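Uncharacterized protein (Pyrococcus horikoshii, PDB 1ZJJ) probably acts as a magnesium-dependent phosphatase of the haloacid dehalogenase (HAD) superfamily, its natural substrate not being established. Local coordinates at residues B[3-8]-B[35-40]; B[9-14]-B[208-213]; B[39-44]-B[150-155]. All blocks are in the same frame, centred on the assembly; numbering follows the deposited sequence.

How the contacts relate
Contacts 1 and 2 meet at one magnesium ion, their centres about 11 Å apart. Contact 1 pairs strands 2-6 and 36-40 in the six-stranded parallel sheet; contact 2 brings the loop that follows the first of these to the end of strand 204-209, its neighbour on the other side. Contact 3, centred about 15 Å from the centre of contact 1 and 13 Å from that of contact 2, starts from the end of strand 36-40 and reaches the loop after strand 147-150 of the second, four-stranded sheet. Along the chain, contact 3 is nested inside contact 2. Sequence-distant strand ends thus converge on the metal site, with a loop that follows a strand of the second sheet beside it.

Contact 1: residues B[3-8]-B[35-40]; sequences AIIFDM and PFAFLT. With MG (magnesium ion), chain D.
Phe6 and Phe38 pack at an oblique angle from neighbouring parallel strands, CB of Phe6 3.9 Å from CD1 of Phe38. The Phe6 side chain, CG anti to its carbonyl carbon (chi1 -59°), leans back along the neighbouring strand, from Phe38 toward Phe36: CD1 approaches CE1 of Phe38, and CE1 has CB of Phe36 at the ring edge, in the ring plane, at 4.0 Å. On the sheet's other face the branched Ile5 fills two places, CG2 lying 3.7 Å from CB of Leu39 and CD1 reaching CB of Ala37; the small Ala37 suits a position where Met199 and Phe200 also press in. Backbone bonds join Ile4 N to Pro35 O, Ala37 N to Ile4 O, Phe6 N to Ala37 O (2.8 Å, nearly straight at 168°) and Leu39 N to Phe6 O. These are neighbouring strands of the Rossmann-like HAD core, and where the first one ends Asp7 puts OD2 on magnesium at 2.2 Å. Its OD1 takes a hydrogen bond from metal-bound water 1 and forms a salt bridge with Lys187, which also bonds Leu39 O. Beyond Asp7, the unbranched, flexible chain of Met8 turns back over the second strand: CG packs on CB of Phe38, SD lies 4.0 Å from CB of Thr40, and the bend at chi3 (90°) brings CE to 3.9 Å from CD2 of Phe38. An alanine in place of Met8 would probably open a gap between Phe38, Thr40 and helix 47-56, leaving the Phe38 ring less firmly packed. Tyr50 and Leu54 of that helix touch Met8 as well.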
loop_
_atom_site.group_PDB
_atom_site.type_symbol
_atom_site.label_atom_id
_atom_site.label_comp_id
_atom_site.label_asym_id
_atom_site.label_seq_id
_atom_site.Cartn_x
_atom_site.Cartn_y
_atom_site.Cartn_z
ATOM N N ALA B 3 36.740 -4.496 4.684
ATOM C CA ALA B 3 36.086 -4.350 3.388
ATOM C C ALA B 3 35.020 -3.286 3.633
ATOM O O ALA B 3 34.315 -3.329 4.641
ATOM C CB ALA B 3 35.442 -5.679 2.938
ATOM N N ILE B 4 34.905 -2.326 2.726
ATOM C CA ILE B 4 33.938 -1.262 2.921
ATOM C C ILE B 4 32.791 -1.331 1.920
ATOM O O ILE B 4 32.999 -1.415 0.711
ATOM C CB ILE B 4 34.631 0.126 2.841
ATOM C CG1 ILE B 4 35.848 0.156 3.783
ATOM C CG2 ILE B 4 33.644 1.228 3.227
ATOM C CD1 ILE B 4 36.671 1.431 3.710
ATOM N N ILE B 5 31.575 -1.307 2.448
ATOM C CA ILE B 5 30.370 -1.359 1.630
ATOM C C ILE B 5 29.744 0.043 1.601
ATOM O O ILE B 5 29.509 0.642 2.654
ATOM C CB ILE B 5 29.350 -2.355 2.234
ATOM C CG1 ILE B 5 30.044 -3.680 2.570
ATOM C CG2 ILE B 5 28.194 -2.577 1.259
ATOM C CD1 ILE B 5 30.726 -4.351 1.394
ATOM N N PHE B 6 29.485 0.566 0.403
ATOM C CA PHE B 6 28.893 1.899 0.264
ATOM C C PHE B 6 27.502 1.926 -0.346
ATOM O O PHE B 6 27.247 1.294 -1.376
ATOM C CB PHE B 6 29.729 2.816 -0.640
ATOM C CG PHE B 6 31.139 3.045 -0.176
ATOM C CD1 PHE B 6 32.135 2.124 -0.468
ATOM C CD2 PHE B 6 31.479 4.208 0.512
ATOM C CE1 PHE B 6 33.453 2.358 -0.093
ATOM C CE2 PHE B 6 32.798 4.452 0.895
ATOM C CZ PHE B 6 33.785 3.523 0.590
ATOM N N ASP B 7 26.614 2.684 0.283
ATOM C CA ASP B 7 25.286 2.890 -0.274
ATOM C C ASP B 7 25.640 3.871 -1.388
ATOM O O ASP B 7 26.728 4.449 -1.365
ATOM C CB ASP B 7 24.369 3.573 0.731
ATOM C CG ASP B 7 23.127 4.138 0.080
ATOM O OD1 ASP B 7 22.294 3.353 -0.420
ATOM O OD2 ASP B 7 23.002 5.372 0.061
ATOM N N MET B 8 24.747 4.082 -2.350
ATOM C CA MET B 8 25.064 4.988 -3.447
ATOM C C MET B 8 24.483 6.406 -3.382
ATOM O O MET B 8 25.203 7.356 -3.058
ATOM C CB MET B 8 24.698 4.313 -4.772
ATOM C CG MET B 8 25.441 2.989 -4.956
ATOM S SD MET B 8 25.085 2.089 -6.483
ATOM C CE MET B 8 26.282 2.754 -7.541
ATOM N N PRO B 35 39.242 -3.870 -0.054
ATOM C CA PRO B 35 38.134 -4.303 -0.915
ATOM C C PRO B 35 36.892 -3.474 -0.605
ATOM O O PRO B 35 36.683 -3.061 0.536
ATOM C CB PRO B 35 37.935 -5.766 -0.525
ATOM C CG PRO B 35 39.276 -6.182 0.009
ATOM C CD PRO B 35 39.686 -4.973 0.814
ATOM N N PHE B 36 36.065 -3.238 -1.612
ATOM C CA PHE B 36 34.850 -2.466 -1.402
ATOM C C PHE B 36 33.775 -2.867 -2.393
ATOM O O PHE B 36 34.050 -3.511 -3.410
ATOM C CB PHE B 36 35.148 -0.964 -1.521
ATOM C CG PHE B 36 35.627 -0.548 -2.881
ATOM C CD1 PHE B 36 34.720 -0.195 -3.875
ATOM C CD2 PHE B 36 36.988 -0.555 -3.185
ATOM C CE1 PHE B 36 35.161 0.147 -5.158
ATOM C CE2 PHE B 36 37.433 -0.216 -4.458
ATOM C CZ PHE B 36 36.519 0.135 -5.448
ATOM N N ALA B 37 32.542 -2.494 -2.079
ATOM C CA ALA B 37 31.416 -2.791 -2.952
ATOM C C ALA B 37 30.336 -1.750 -2.725
ATOM O O ALA B 37 30.265 -1.139 -1.659
ATOM C CB ALA B 37 30.877 -4.182 -2.663
ATOM N N PHE B 38 29.512 -1.535 -3.742
ATOM C CA PHE B 38 28.424 -0.581 -3.647
ATOM C C PHE B 38 27.154 -1.407 -3.446
ATOM O O PHE B 38 26.983 -2.468 -4.060
ATOM C CB PHE B 38 28.367 0.272 -4.919
ATOM C CG PHE B 38 29.619 1.095 -5.160
ATOM C CD1 PHE B 38 30.554 1.290 -4.144
ATOM C CD2 PHE B 38 29.846 1.696 -6.394
ATOM C CE1 PHE B 38 31.697 2.073 -4.354
ATOM C CE2 PHE B 38 30.985 2.481 -6.615
ATOM C CZ PHE B 38 31.912 2.669 -5.590
ATOM N N LEU B 39 26.270 -0.928 -2.581
ATOM C CA LEU B 39 25.062 -1.671 -2.263
ATOM C C LEU B 39 23.816 -0.798 -2.268
ATOM O O LEU B 39 23.591 -0.035 -1.328
ATOM C CB LEU B 39 25.239 -2.321 -0.878
ATOM C CG LEU B 39 24.179 -3.307 -0.368
ATOM C CD1 LEU B 39 24.289 -4.590 -1.174
ATOM C CD2 LEU B 39 24.387 -3.605 1.117
ATOM N N THR B 40 23.004 -0.920 -3.320
ATOM C CA THR B 40 21.778 -0.134 -3.430
ATOM C C THR B 40 20.494 -0.968 -3.341
ATOM O O THR B 40 20.419 -2.071 -3.892
ATOM C CB THR B 40 21.740 0.660 -4.755
ATOM O OG1 THR B 40 20.521 1.409 -4.824
ATOM C CG2 THR B 40 21.814 -0.277 -5.954
HETATM MG MG MG D . 21.181 6.530 0.075
HETATM O O HOH W 1 20.258 5.568 -1.478
HETATM O O HOH W 2 20.319 5.106 1.434
HETATM O O HOH W 3 19.557 7.937 0.270
#

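Contact 2: residues B[9-14]-B[208-213]; sequences DGVLYR and VGDRLD. With MG (magnesium ion), chain D.
Asp210 OD1 and the backbone oxygen Asp9 O both bind the magnesium ion, each at 2.3 Å, and lie 3.2 Å apart as two acceptors held together by the metal. Asp7 and three waters complete six ligands. The other carboxylate oxygen, Asp210 OD2, accepts from metal-bound water 3 at 2.7 Å and from the backbone N of Val233. With CG between the backbone N and the carbonyl carbon (chi1 68°), the carboxylate of Asp210 turns toward the metal. Glycine suits the position of Gly10: a CB there would collide with Asp210 OD2, and at phi 89° it would also press on the preceding carbonyl oxygen. On the same loop, Val11 lays CG2 3.6 Å from Asp210 OD1 and CG1 3.9 Å from CG1 of Val208, so its two methyl branches pack on Asp210 and Val208. Arg211 extends past the metal, and its NH2 meets Asp9 OD1 through water 4, which accepts from the former and donates to the latter. The arrangement is consistent with the DxDx(T/V) loop of HAD enzymes, set beside the aspartate that follows strand 204-209. Two carboxylates and one backbone carbonyl oxygen are brought together, and magnesium is likely to offset their mutual repulsion.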
loop_
_atom_site.group_PDB
_atom_site.type_symbol
_atom_site.label_atom_id
_atom_site.label_comp_id
_atom_site.label_asym_id
_atom_site.label_seq_id
_atom_site.Cartn_x
_atom_site.Cartn_y
_atom_site.Cartn_z
ATOM N N ASP B 9 23.198 6.562 -3.687
ATOM C CA ASP B 9 22.581 7.890 -3.678
ATOM C C ASP B 9 22.691 8.564 -2.307
ATOM O O ASP B 9 22.292 7.998 -1.298
ATOM C CB ASP B 9 21.109 7.802 -4.089
ATOM C CG ASP B 9 20.539 9.152 -4.477
ATOM O OD1 ASP B 9 19.297 9.293 -4.522
ATOM O OD2 ASP B 9 21.341 10.072 -4.751
ATOM N N GLY B 10 23.233 9.777 -2.277
ATOM C CA GLY B 10 23.387 10.482 -1.016
ATOM C C GLY B 10 24.717 10.161 -0.354
ATOM O O GLY B 10 25.052 10.722 0.686
ATOM N N VAL B 11 25.478 9.261 -0.971
ATOM C CA VAL B 11 26.775 8.846 -0.449
ATOM C C VAL B 11 27.897 9.040 -1.479
ATOM O O VAL B 11 28.882 9.731 -1.216
ATOM C CB VAL B 11 26.731 7.358 -0.010
ATOM C CG1 VAL B 11 28.076 6.930 0.584
ATOM C CG2 VAL B 11 25.615 7.161 1.021
ATOM N N LEU B 12 27.738 8.440 -2.654
ATOM C CA LEU B 12 28.751 8.548 -3.703
ATOM C C LEU B 12 28.431 9.696 -4.649
ATOM O O LEU B 12 29.276 10.140 -5.431
ATOM C CB LEU B 12 28.834 7.235 -4.485
ATOM C CG LEU B 12 29.193 5.995 -3.657
ATOM C CD1 LEU B 12 29.211 4.759 -4.557
ATOM C CD2 LEU B 12 30.550 6.196 -3.001
ATOM N N TYR B 13 27.193 10.161 -4.575
ATOM C CA TYR B 13 26.716 11.260 -5.392
ATOM C C TYR B 13 25.354 11.635 -4.841
ATOM O O TYR B 13 24.802 10.926 -4.004
ATOM C CB TYR B 13 26.601 10.827 -6.858
ATOM C CG TYR B 13 25.699 9.630 -7.080
ATOM C CD1 TYR B 13 24.311 9.769 -7.110
ATOM C CD2 TYR B 13 26.238 8.353 -7.251
ATOM C CE1 TYR B 13 23.479 8.666 -7.307
ATOM C CE2 TYR B 13 25.420 7.244 -7.445
ATOM C CZ TYR B 13 24.044 7.404 -7.475
ATOM O OH TYR B 13 23.253 6.295 -7.684
ATOM N N ARG B 14 24.819 12.759 -5.289
ATOM C CA ARG B 14 23.513 13.178 -4.830
ATOM C C ARG B 14 22.700 13.586 -6.049
ATOM O O ARG B 14 22.852 14.685 -6.575
ATOM C CB ARG B 14 23.657 14.314 -3.808
ATOM C CG ARG B 14 24.742 15.342 -4.091
ATOM C CD ARG B 14 25.138 15.996 -2.774
ATOM N NE ARG B 14 23.978 16.212 -1.907
ATOM C CZ ARG B 14 23.185 17.274 -1.982
ATOM N NH1 ARG B 14 23.440 18.209 -2.885
ATOM N NH2 ARG B 14 22.151 17.413 -1.156
ATOM N N VAL B 208 28.730 2.189 4.870
ATOM C CA VAL B 208 28.672 3.641 4.779
ATOM C C VAL B 208 27.378 4.047 4.076
ATOM O O VAL B 208 27.156 3.692 2.912
ATOM C CB VAL B 208 29.867 4.196 3.979
ATOM C CG1 VAL B 208 29.768 5.701 3.889
ATOM C CG2 VAL B 208 31.185 3.764 4.619
ATOM N N GLY B 209 26.522 4.784 4.780
ATOM C CA GLY B 209 25.257 5.201 4.190
ATOM C C GLY B 209 24.745 6.537 4.684
ATOM O O GLY B 209 25.355 7.166 5.551
ATOM N N ASP B 210 23.618 6.980 4.126
ATOM C CA ASP B 210 23.022 8.255 4.520
ATOM C C ASP B 210 21.628 8.080 5.111
ATOM O O ASP B 210 21.019 9.056 5.543
ATOM C CB ASP B 210 22.935 9.205 3.325
ATOM C CG ASP B 210 21.952 8.725 2.288
ATOM O OD1 ASP B 210 22.128 7.580 1.839
ATOM O OD2 ASP B 210 21.016 9.476 1.934
ATOM N N ARG B 211 21.118 6.849 5.116
ATOM C CA ARG B 211 19.794 6.577 5.678
ATOM C C ARG B 211 19.887 5.730 6.945
ATOM O O ARG B 211 20.500 4.666 6.955
ATOM C CB ARG B 211 18.893 5.864 4.662
ATOM C CG ARG B 211 18.368 6.758 3.538
ATOM C CD ARG B 211 17.506 5.964 2.540
ATOM N NE ARG B 211 17.218 6.748 1.342
ATOM C CZ ARG B 211 16.129 7.493 1.167
ATOM N NH1 ARG B 211 15.200 7.557 2.112
ATOM N NH2 ARG B 211 15.974 8.191 0.050
ATOM N N LEU B 212 19.260 6.208 8.010
ATOM C CA LEU B 212 19.274 5.504 9.283
ATOM C C LEU B 212 18.445 4.226 9.263
ATOM O O LEU B 212 18.890 3.181 9.739
ATOM C CB LEU B 212 18.775 6.440 10.389
ATOM C CG LEU B 212 19.784 7.507 10.829
ATOM C CD1 LEU B 212 19.067 8.721 11.407
ATOM C CD2 LEU B 212 20.745 6.891 11.854
ATOM N N ASP B 213 17.244 4.316 8.702
ATOM C CA ASP B 213 16.324 3.186 8.624
ATOM C C ASP B 213 16.769 2.008 7.759
ATOM O O ASP B 213 16.290 0.894 7.952
ATOM C CB ASP B 213 14.962 3.676 8.142
ATOM C CG ASP B 213 15.034 4.313 6.776
ATOM O OD1 ASP B 213 14.986 3.575 5.773
ATOM O OD2 ASP B 213 15.160 5.553 6.706
HETATM MG MG MG D . 21.181 6.530 0.075
HETATM O O HOH W 4 18.234 9.150 -1.788
HETATM O O HOH W 3 19.557 7.937 0.270
HETATM O O HOH W 2 20.319 5.106 1.434
HETATM O O HOH W 1 20.258 5.568 -1.478
#

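Contact 3: residues B[39-44]-B[150-155]; sequences LTNNST and GTNPDA
Asn41 and Asp154 meet with their flat groups almost perpendicular, amide and carboxylate planes 89° apart. Asn41 ND2 donates to Asp154 OD2 at 2.8 Å, using the oxygen's syn lone pair, although the bond is bent to 141° and the acceptor lies somewhat out of the amide plane. The same OD2 accepts a second, straighter bond from Asn152 ND2 at 2.9 Å, this one from above the carboxylate plane. Asn152 lies obliquely across Asn41, with its CB 3.6 Å from CG of Asn41. Its CG stands between the backbone N and the carbonyl carbon (chi1 55°), which turns the amide toward Asp154. Asparagine suits this place because one end donates while the other accepts: OD1 takes a 2.6 Å bond from the hydroxyl of Thr151 and another from water 5, which also bonds Ser43 OG. Ser43 and Thr151 touch, Ser43 CB 3.9 Å from Thr151 CG2, small residues fitted beside Ser69 of helix 69-80. Thr40 OG1 accepts from Asn42 N in an ST turn, and Asn42 OD1 from Thr44 N in an Asx turn. Asn41 OD1 is bonded to Lys187 N, so both ends of its amide are fixed. The contact joins the loops after strands 36-40 and 147-150, and the two amide donors on OD2 fix the orientation of the Asp154 carboxylate, its side chain about 7 Å from the magnesium ion at the nearest atoms.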
loop_
_atom_site.group_PDB
_atom_site.type_symbol
_atom_site.label_atom_id
_atom_site.label_comp_id
_atom_site.label_asym_id
_atom_site.label_seq_id
_atom_site.Cartn_x
_atom_site.Cartn_y
_atom_site.Cartn_z
ATOM N N LEU B 39 26.270 -0.928 -2.581
ATOM C CA LEU B 39 25.062 -1.671 -2.263
ATOM C C LEU B 39 23.816 -0.798 -2.268
ATOM O O LEU B 39 23.591 -0.035 -1.328
ATOM C CB LEU B 39 25.239 -2.321 -0.878
ATOM C CG LEU B 39 24.179 -3.307 -0.368
ATOM C CD1 LEU B 39 24.289 -4.590 -1.174
ATOM C CD2 LEU B 39 24.387 -3.605 1.117
ATOM N N THR B 40 23.004 -0.920 -3.320
ATOM C CA THR B 40 21.778 -0.134 -3.430
ATOM C C THR B 40 20.494 -0.968 -3.341
ATOM O O THR B 40 20.419 -2.071 -3.892
ATOM C CB THR B 40 21.740 0.660 -4.755
ATOM O OG1 THR B 40 20.521 1.409 -4.824
ATOM C CG2 THR B 40 21.814 -0.277 -5.954
ATOM N N ASN B 41 19.495 -0.432 -2.635
ATOM C CA ASN B 41 18.194 -1.061 -2.475
ATOM C C ASN B 41 17.346 -0.895 -3.733
ATOM O O ASN B 41 16.300 -1.511 -3.895
ATOM C CB ASN B 41 17.492 -0.409 -1.283
ATOM C CG ASN B 41 17.657 -1.280 -0.066
ATOM O OD1 ASN B 41 18.331 -2.306 -0.087
ATOM N ND2 ASN B 41 17.017 -0.845 1.034
ATOM N N ASN B 42 17.792 -0.022 -4.628
ATOM C CA ASN B 42 17.034 0.255 -5.844
ATOM C C ASN B 42 17.123 -0.936 -6.797
ATOM O O ASN B 42 18.208 -1.449 -7.054
ATOM C CB ASN B 42 17.572 1.521 -6.520
ATOM C CG ASN B 42 16.565 2.152 -7.464
ATOM O OD1 ASN B 42 16.067 1.504 -8.384
ATOM N ND2 ASN B 42 16.260 3.427 -7.237
ATOM N N SER B 43 15.984 -1.379 -7.319
ATOM C CA SER B 43 15.980 -2.530 -8.218
ATOM C C SER B 43 15.568 -2.220 -9.656
ATOM O O SER B 43 15.417 -3.139 -10.471
ATOM C CB SER B 43 15.058 -3.618 -7.666
ATOM O OG SER B 43 13.704 -3.202 -7.707
ATOM N N THR B 44 15.395 -0.940 -9.971
ATOM C CA THR B 44 14.986 -0.550 -11.327
ATOM C C THR B 44 16.124 -0.641 -12.366
ATOM O O THR B 44 15.899 -0.698 -13.570
ATOM C CB THR B 44 14.424 0.877 -11.294
ATOM O OG1 THR B 44 15.462 1.780 -10.912
ATOM C CG2 THR B 44 13.278 0.983 -10.285
ATOM N N GLY B 150 9.779 -9.113 -1.742
ATOM C CA GLY B 150 9.930 -7.687 -1.977
ATOM C C GLY B 150 11.405 -7.351 -2.109
ATOM O O GLY B 150 12.203 -7.794 -1.295
ATOM N N THR B 151 11.781 -6.575 -3.124
ATOM C CA THR B 151 13.192 -6.248 -3.296
ATOM C C THR B 151 13.774 -5.409 -2.165
ATOM O O THR B 151 14.898 -5.646 -1.738
ATOM C CB THR B 151 13.466 -5.518 -4.640
ATOM O OG1 THR B 151 12.738 -4.285 -4.684
ATOM C CG2 THR B 151 13.062 -6.398 -5.816
ATOM N N ASN B 152 13.013 -4.436 -1.679
ATOM C CA ASN B 152 13.490 -3.570 -0.607
ATOM C C ASN B 152 12.325 -2.921 0.126
ATOM O O ASN B 152 11.235 -2.780 -0.424
ATOM C CB ASN B 152 14.432 -2.505 -1.171
ATOM C CG ASN B 152 13.805 -1.707 -2.280
ATOM O OD1 ASN B 152 13.496 -2.243 -3.341
ATOM N ND2 ASN B 152 13.608 -0.418 -2.043
ATOM N N PRO B 153 12.546 -2.510 1.384
ATOM C CA PRO B 153 11.542 -1.881 2.246
ATOM C C PRO B 153 11.314 -0.377 2.130
ATOM O O PRO B 153 10.320 0.123 2.639
ATOM C CB PRO B 153 12.024 -2.264 3.636
ATOM C CG PRO B 153 13.511 -2.116 3.479
ATOM C CD PRO B 153 13.776 -2.798 2.149
ATOM N N ASP B 154 12.218 0.339 1.466
ATOM C CA ASP B 154 12.101 1.791 1.355
ATOM C C ASP B 154 10.697 2.317 1.084
ATOM O O ASP B 154 10.103 2.061 0.039
ATOM C CB ASP B 154 13.050 2.310 0.279
ATOM C CG ASP B 154 14.487 1.885 0.517
ATOM O OD1 ASP B 154 15.320 2.744 0.880
ATOM O OD2 ASP B 154 14.779 0.688 0.343
ATOM N N ALA B 155 10.178 3.072 2.046
ATOM C CA ALA B 155 8.856 3.658 1.925
ATOM C C ALA B 155 8.832 4.680 0.795
ATOM O O ALA B 155 7.807 4.855 0.139
ATOM C CB ALA B 155 8.476 4.343 3.231
HETATM O O HOH W 5 12.981 -1.018 -5.748
#